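PDB 5EUH: putative GGDEF domain membrane protein from Pseudomonas fluorescens, which probably makes the second messenger cyclic di-GMP from two GTP molecules through its GGDEF domain, the part crystallised here with cyclic di-GMP bound. Local coordinates for residues A[62-76]-A[82-94]. Sequence-based numbering, arbitrary orientation.
Sequences LARVITTNVRRPADL and GEEFSVILAETDS. With C2E (9,9'-[(2R,3R,3aS,5S,7aR,9R,10R,10aS,12S,14aR)-3,5,10,12-tetrahydroxy-5,12-dioxidooctahydro-2H,7H-difuro[3,2-d:3',2'-j][1,3,7,9,2,8]tetraoxadiphosphacyclododecine-2,9-diyl]bis(2-amino-1,9-dihydro-6H-purin-6-one)), chain E.
Phe85 and Leu62 meet where helical segment 62-69 runs at 12° to strand 84-90; helix and strand close a core, while the connection after the helix and the far end of the hairpin hold a ligand. In the buried cluster Leu62 CD2 reaches the ring edge, 3.7 Å from Phe85 CD2, while Ala63 CB and Ile66 CD1 approach the same ring obliquely. Ile66 also sends CG2, anti to its backbone N, down to Val87 CG1, and Val70 CG2 continues the apolar row to Leu89 CD2. Beyond, the chain pairs antiparallel with the strand: Leu76 N donates to Ile88 O (3.2 Å) and Ile88 N to Leu76 O (2.7 Å).

The looser side is the turn Arg72 to Asp75: Pro73 and the preceding Arg71 are exposed, and Ala74 CB meets Ala90 CB at 3.6 Å.

Here cyclic di-GMP binds. Asp75 OD2 accepts from guanine N11 (2.7 Å) and N21; N21 also donates to Thr92 OG1 (2.9 Å) almost straight (172°). Arg71 donates from NH2 to N71, at the guanidinium edge near its plane, and from its backbone N to O61 (2.9 Å). Arg72, extended from CG to NE, lays its guanidinium over the base and donates a nearly straight hydrogen bond from NH2 to phosphate oxygen O1P (3.0 Å), in the guanidinium plane. Arg72 and Asp75 form the RxxD motif, consistent with the inhibitory I-site of diguanylate cyclases; Phe85 closes the GGEEF signature.

Strand 33-40 flanks strand 84-90 across from 75-78; helix 94-109 packs against Leu62 and Leu89, and helix 12-29 covers Leu76 and Ile88 on the other face.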
# COMPACT_ATOMS: atom_id res chain seq x y z
N LEU A 62 -2.06 -7.06 -8.39
CA LEU A 62 -1.89 -5.87 -7.57
C LEU A 62 -0.52 -5.84 -6.91
O LEU A 62 0.12 -4.79 -6.84
CB LEU A 62 -3.00 -5.80 -6.52
CG LEU A 62 -2.90 -4.70 -5.46
CD1 LEU A 62 -2.74 -3.33 -6.10
CD2 LEU A 62 -4.12 -4.73 -4.56
N ALA A 63 -0.05 -7.00 -6.43
CA ALA A 63 1.28 -7.07 -5.84
C ALA A 63 2.36 -6.75 -6.87
O ALA A 63 3.32 -6.04 -6.57
CB ALA A 63 1.51 -8.45 -5.23
N ARG A 64 2.20 -7.26 -8.10
CA ARG A 64 3.17 -6.97 -9.14
C ARG A 64 3.18 -5.49 -9.51
O ARG A 64 4.24 -4.95 -9.85
CB ARG A 64 2.88 -7.82 -10.38
CG ARG A 64 3.89 -7.64 -11.50
CD ARG A 64 3.41 -8.30 -12.78
NE ARG A 64 2.09 -7.83 -13.17
CZ ARG A 64 1.87 -6.68 -13.81
NH1 ARG A 64 2.88 -5.89 -14.13
NH2 ARG A 64 0.63 -6.33 -14.14
N VAL A 65 2.02 -4.83 -9.45
CA VAL A 65 1.96 -3.41 -9.78
C VAL A 65 2.70 -2.59 -8.73
O VAL A 65 3.45 -1.66 -9.06
CB VAL A 65 0.50 -2.95 -9.93
CG1 VAL A 65 0.42 -1.44 -9.96
CG2 VAL A 65 -0.12 -3.56 -11.17
N ILE A 66 2.49 -2.91 -7.46
CA ILE A 66 3.13 -2.15 -6.38
C ILE A 66 4.64 -2.32 -6.45
O ILE A 66 5.39 -1.33 -6.43
CB ILE A 66 2.58 -2.59 -5.01
CG1 ILE A 66 1.06 -2.43 -4.97
CG2 ILE A 66 3.22 -1.79 -3.89
CD1 ILE A 66 0.42 -3.03 -3.74
N THR A 67 5.11 -3.56 -6.52
CA THR A 67 6.54 -3.81 -6.59
C THR A 67 7.18 -3.24 -7.85
O THR A 67 8.38 -2.99 -7.86
CB THR A 67 6.82 -5.31 -6.50
OG1 THR A 67 6.17 -5.98 -7.59
CG2 THR A 67 6.30 -5.88 -5.19
N THR A 68 6.39 -3.04 -8.91
CA THR A 68 6.90 -2.37 -10.10
C THR A 68 7.08 -0.88 -9.87
O THR A 68 7.89 -0.24 -10.55
CB THR A 68 5.97 -2.64 -11.28
OG1 THR A 68 5.85 -4.05 -11.49
CG2 THR A 68 6.48 -2.00 -12.56
N ASN A 69 6.36 -0.31 -8.91
CA ASN A 69 6.45 1.11 -8.61
C ASN A 69 7.20 1.39 -7.33
O ASN A 69 7.39 2.56 -6.98
CB ASN A 69 5.06 1.73 -8.54
CG ASN A 69 4.37 1.75 -9.88
OD1 ASN A 69 4.49 2.71 -10.62
ND2 ASN A 69 3.64 0.69 -10.19
N VAL A 70 7.65 0.36 -6.62
CA VAL A 70 8.38 0.49 -5.37
C VAL A 70 9.64 -0.35 -5.50
O VAL A 70 9.58 -1.58 -5.46
CB VAL A 70 7.53 0.04 -4.17
CG1 VAL A 70 8.38 -0.07 -2.93
CG2 VAL A 70 6.40 1.01 -3.95
N ARG A 71 10.80 0.31 -5.65
CA ARG A 71 11.98 -0.37 -6.14
C ARG A 71 13.27 -0.06 -5.40
O ARG A 71 14.30 -0.66 -5.73
CB ARG A 71 12.18 -0.04 -7.63
CG ARG A 71 11.04 -0.48 -8.53
CD ARG A 71 10.90 0.43 -9.72
NE ARG A 71 10.54 1.78 -9.33
CZ ARG A 71 9.98 2.66 -10.16
NH1 ARG A 71 9.72 2.32 -11.40
NH2 ARG A 71 9.69 3.88 -9.73
N ARG A 72 13.27 0.82 -4.42
CA ARG A 72 14.53 1.23 -3.81
C ARG A 72 14.88 0.34 -2.63
O ARG A 72 14.03 -0.36 -2.09
CB ARG A 72 14.43 2.70 -3.38
CG ARG A 72 14.27 3.64 -4.56
CD ARG A 72 14.21 5.09 -4.14
NE ARG A 72 13.97 5.96 -5.29
CZ ARG A 72 13.83 7.28 -5.22
NH1 ARG A 72 13.89 7.90 -4.05
NH2 ARG A 72 13.61 7.98 -6.32
N PRO A 73 16.16 0.33 -2.21
CA PRO A 73 16.57 -0.61 -1.15
C PRO A 73 15.84 -0.42 0.17
O PRO A 73 15.52 -1.41 0.84
CB PRO A 73 18.07 -0.32 -1.00
CG PRO A 73 18.47 0.23 -2.31
CD PRO A 73 17.31 1.03 -2.80
N ALA A 74 15.58 0.82 0.57
CA ALA A 74 14.96 1.11 1.85
C ALA A 74 13.44 1.01 1.80
O ALA A 74 12.77 1.45 2.74
CB ALA A 74 15.38 2.50 2.33
N ASP A 75 12.88 0.45 0.74
CA ASP A 75 11.45 0.25 0.60
C ASP A 75 11.09 -1.20 0.87
O ASP A 75 11.87 -2.12 0.59
CB ASP A 75 10.97 0.64 -0.79
CG ASP A 75 11.38 2.05 -1.18
OD1 ASP A 75 11.85 2.80 -0.30
OD2 ASP A 75 11.22 2.40 -2.36
N LEU A 76 9.90 -1.41 1.43
CA LEU A 76 9.39 -2.75 1.67
C LEU A 76 7.93 -2.80 1.27
O LEU A 76 7.19 -1.84 1.49
CB LEU A 76 9.55 -3.15 3.14
CG LEU A 76 9.17 -4.60 3.44
CD1 LEU A 76 10.06 -5.55 2.65
CD2 LEU A 76 9.26 -4.88 4.93
N GLY A 82 -5.74 -9.85 4.39
CA GLY A 82 -6.31 -10.71 3.37
C GLY A 82 -6.59 -9.99 2.08
O GLY A 82 -6.68 -10.62 1.02
N GLU A 83 -6.74 -8.66 2.15
CA GLU A 83 -6.99 -7.85 0.96
C GLU A 83 -6.21 -6.54 0.96
O GLU A 83 -6.40 -5.74 0.04
CB GLU A 83 -8.49 -7.55 0.83
CG GLU A 83 -9.34 -8.79 0.63
CD GLU A 83 -10.76 -8.60 1.12
OE1 GLU A 83 -11.15 -7.44 1.37
OE2 GLU A 83 -11.48 -9.61 1.26
N GLU A 84 -5.36 -6.30 1.95
CA GLU A 84 -4.59 -5.06 2.04
C GLU A 84 -3.15 -5.28 1.61
O GLU A 84 -2.66 -6.41 1.53
CB GLU A 84 -4.61 -4.51 3.46
CG GLU A 84 -5.96 -4.00 3.94
CD GLU A 84 -6.81 -5.09 4.57
OE1 GLU A 84 -6.50 -6.28 4.35
OE2 GLU A 84 -7.78 -4.76 5.27
N PHE A 85 -2.47 -4.17 1.34
CA PHE A 85 -1.04 -4.14 1.11
C PHE A 85 -0.48 -2.89 1.78
O PHE A 85 -1.00 -1.79 1.57
CB PHE A 85 -0.69 -4.13 -0.38
CG PHE A 85 -0.74 -5.47 -1.03
CD1 PHE A 85 0.26 -6.41 -0.79
CD2 PHE A 85 -1.77 -5.81 -1.89
CE1 PHE A 85 0.22 -7.65 -1.39
CE2 PHE A 85 -1.81 -7.05 -2.49
CZ PHE A 85 -0.82 -7.97 -2.24
N SER A 86 0.56 -3.07 2.58
CA SER A 86 1.26 -1.96 3.21
C SER A 86 2.68 -1.90 2.68
O SER A 86 3.35 -2.92 2.54
CB SER A 86 1.27 -2.12 4.73
OG SER A 86 1.72 -0.93 5.36
N VAL A 87 3.14 -0.69 2.36
CA VAL A 87 4.49 -0.48 1.84
C VAL A 87 5.18 0.59 2.68
O VAL A 87 4.55 1.55 3.13
CB VAL A 87 4.49 -0.09 0.34
CG1 VAL A 87 3.15 -0.45 -0.31
CG2 VAL A 87 4.81 1.38 0.13
N ILE A 88 6.47 0.39 2.92
CA ILE A 88 7.31 1.37 3.61
C ILE A 88 8.09 2.13 2.56
O ILE A 88 8.69 1.53 1.65
CB ILE A 88 8.26 0.69 4.61
CG1 ILE A 88 7.49 -0.15 5.61
CG2 ILE A 88 9.09 1.73 5.34
CD1 ILE A 88 8.38 -0.88 6.60
N LEU A 89 8.09 3.45 2.66
CA LEU A 89 8.83 4.33 1.76
C LEU A 89 9.78 5.15 2.61
O LEU A 89 9.51 6.30 2.94
CB LEU A 89 7.88 5.22 0.96
CG LEU A 89 6.84 4.51 0.10
CD1 LEU A 89 5.91 5.53 -0.52
CD2 LEU A 89 7.52 3.69 -0.99
N ALA A 90 10.90 4.54 2.99
CA ALA A 90 11.89 5.24 3.78
C ALA A 90 12.55 6.33 2.96
O ALA A 90 12.74 6.19 1.75
CB ALA A 90 12.94 4.27 4.32
N GLU A 91 12.90 7.43 3.63
CA GLU A 91 13.57 8.57 3.00
C GLU A 91 12.78 9.09 1.80
O GLU A 91 13.35 9.48 0.79
CB GLU A 91 15.00 8.21 2.62
CG GLU A 91 15.78 7.60 3.77
CD GLU A 91 17.24 7.40 3.45
OE1 GLU A 91 17.65 7.75 2.33
OE2 GLU A 91 17.97 6.91 4.34
N THR A 92 11.46 9.07 1.93
CA THR A 92 10.55 9.57 0.90
C THR A 92 9.57 10.54 1.55
O THR A 92 8.94 10.20 2.55
CB THR A 92 9.78 8.42 0.23
OG1 THR A 92 10.71 7.50 -0.36
CG2 THR A 92 8.86 8.95 -0.84
N ASP A 93 9.47 11.74 0.98
CA ASP A 93 8.58 12.75 1.54
C ASP A 93 7.15 12.51 1.05
O ASP A 93 6.87 11.61 0.26
CB ASP A 93 9.07 14.15 1.18
CG ASP A 93 8.95 14.45 -0.30
OD1 ASP A 93 8.85 13.51 -1.11
OD2 ASP A 93 8.96 15.65 -0.66
N SER A 94 6.22 13.34 1.55
CA SER A 94 4.81 13.13 1.24
C SER A 94 4.53 13.35 -0.24
O SER A 94 3.71 12.64 -0.84
CB SER A 94 3.95 14.06 2.09
OG SER A 94 2.57 13.82 1.87
P1 C2E E . 12.94 11.96 -6.91
O2P C2E E . 13.30 13.42 -6.91
O1P C2E E . 13.69 10.99 -6.03
O5' C2E E . 12.98 11.40 -8.42
C5' C2E E . 13.40 12.26 -9.48
C4' C2E E . 13.41 11.53 -10.82
O4' C2E E . 14.72 11.04 -11.06
C3' C2E E . 12.47 10.33 -10.88
O3' C2E E . 11.23 10.65 -11.49
C2' C2E E . 13.21 9.35 -11.77
O2' C2E E . 12.74 9.48 -13.11
C1' C2E E . 14.66 9.76 -11.70
N9 C2E E . 15.35 8.77 -10.85
C8 C2E E . 15.70 8.95 -9.57
N7 C2E E . 16.30 7.84 -9.08
C5 C2E E . 16.33 6.92 -10.07
C6 C2E E . 16.82 5.54 -10.22
O6 C2E E . 17.37 4.95 -9.27
N1 C2E E . 16.66 4.95 -11.41
C2 C2E E . 16.07 5.56 -12.45
N2 C2E E . 15.94 4.88 -13.62
N3 C2E E . 15.59 6.83 -12.38
C4 C2E E . 15.70 7.54 -11.23
P11 C2E E . 9.89 9.90 -11.03
O21 C2E E . 8.70 10.69 -11.52
O11 C2E E . 10.00 8.43 -11.36
O5A C2E E . 9.98 10.05 -9.43
C5A C2E E . 9.09 10.92 -8.74
C4A C2E E . 9.29 10.76 -7.24
O4A C2E E . 8.65 9.56 -6.82
C3A C2E E . 10.74 10.59 -6.84
O3A C2E E . 11.38 11.82 -6.55
C2A C2E E . 10.68 9.72 -5.60
O2A C2E E . 10.57 10.54 -4.44
C1A C2E E . 9.39 8.94 -5.77
N91 C2E E . 9.71 7.57 -6.20
C81 C2E E . 9.61 7.10 -7.45
N71 C2E E . 9.96 5.79 -7.50
C51 C2E E . 10.29 5.41 -6.25
C61 C2E E . 10.75 4.17 -5.60
O61 C2E E . 10.92 3.13 -6.26
N11 C2E E . 10.97 4.21 -4.28
C21 C2E E . 10.80 5.32 -3.54
N21 C2E E . 11.05 5.28 -2.21
N31 C2E E . 10.38 6.49 -4.08
C41 C2E E . 10.12 6.59 -5.40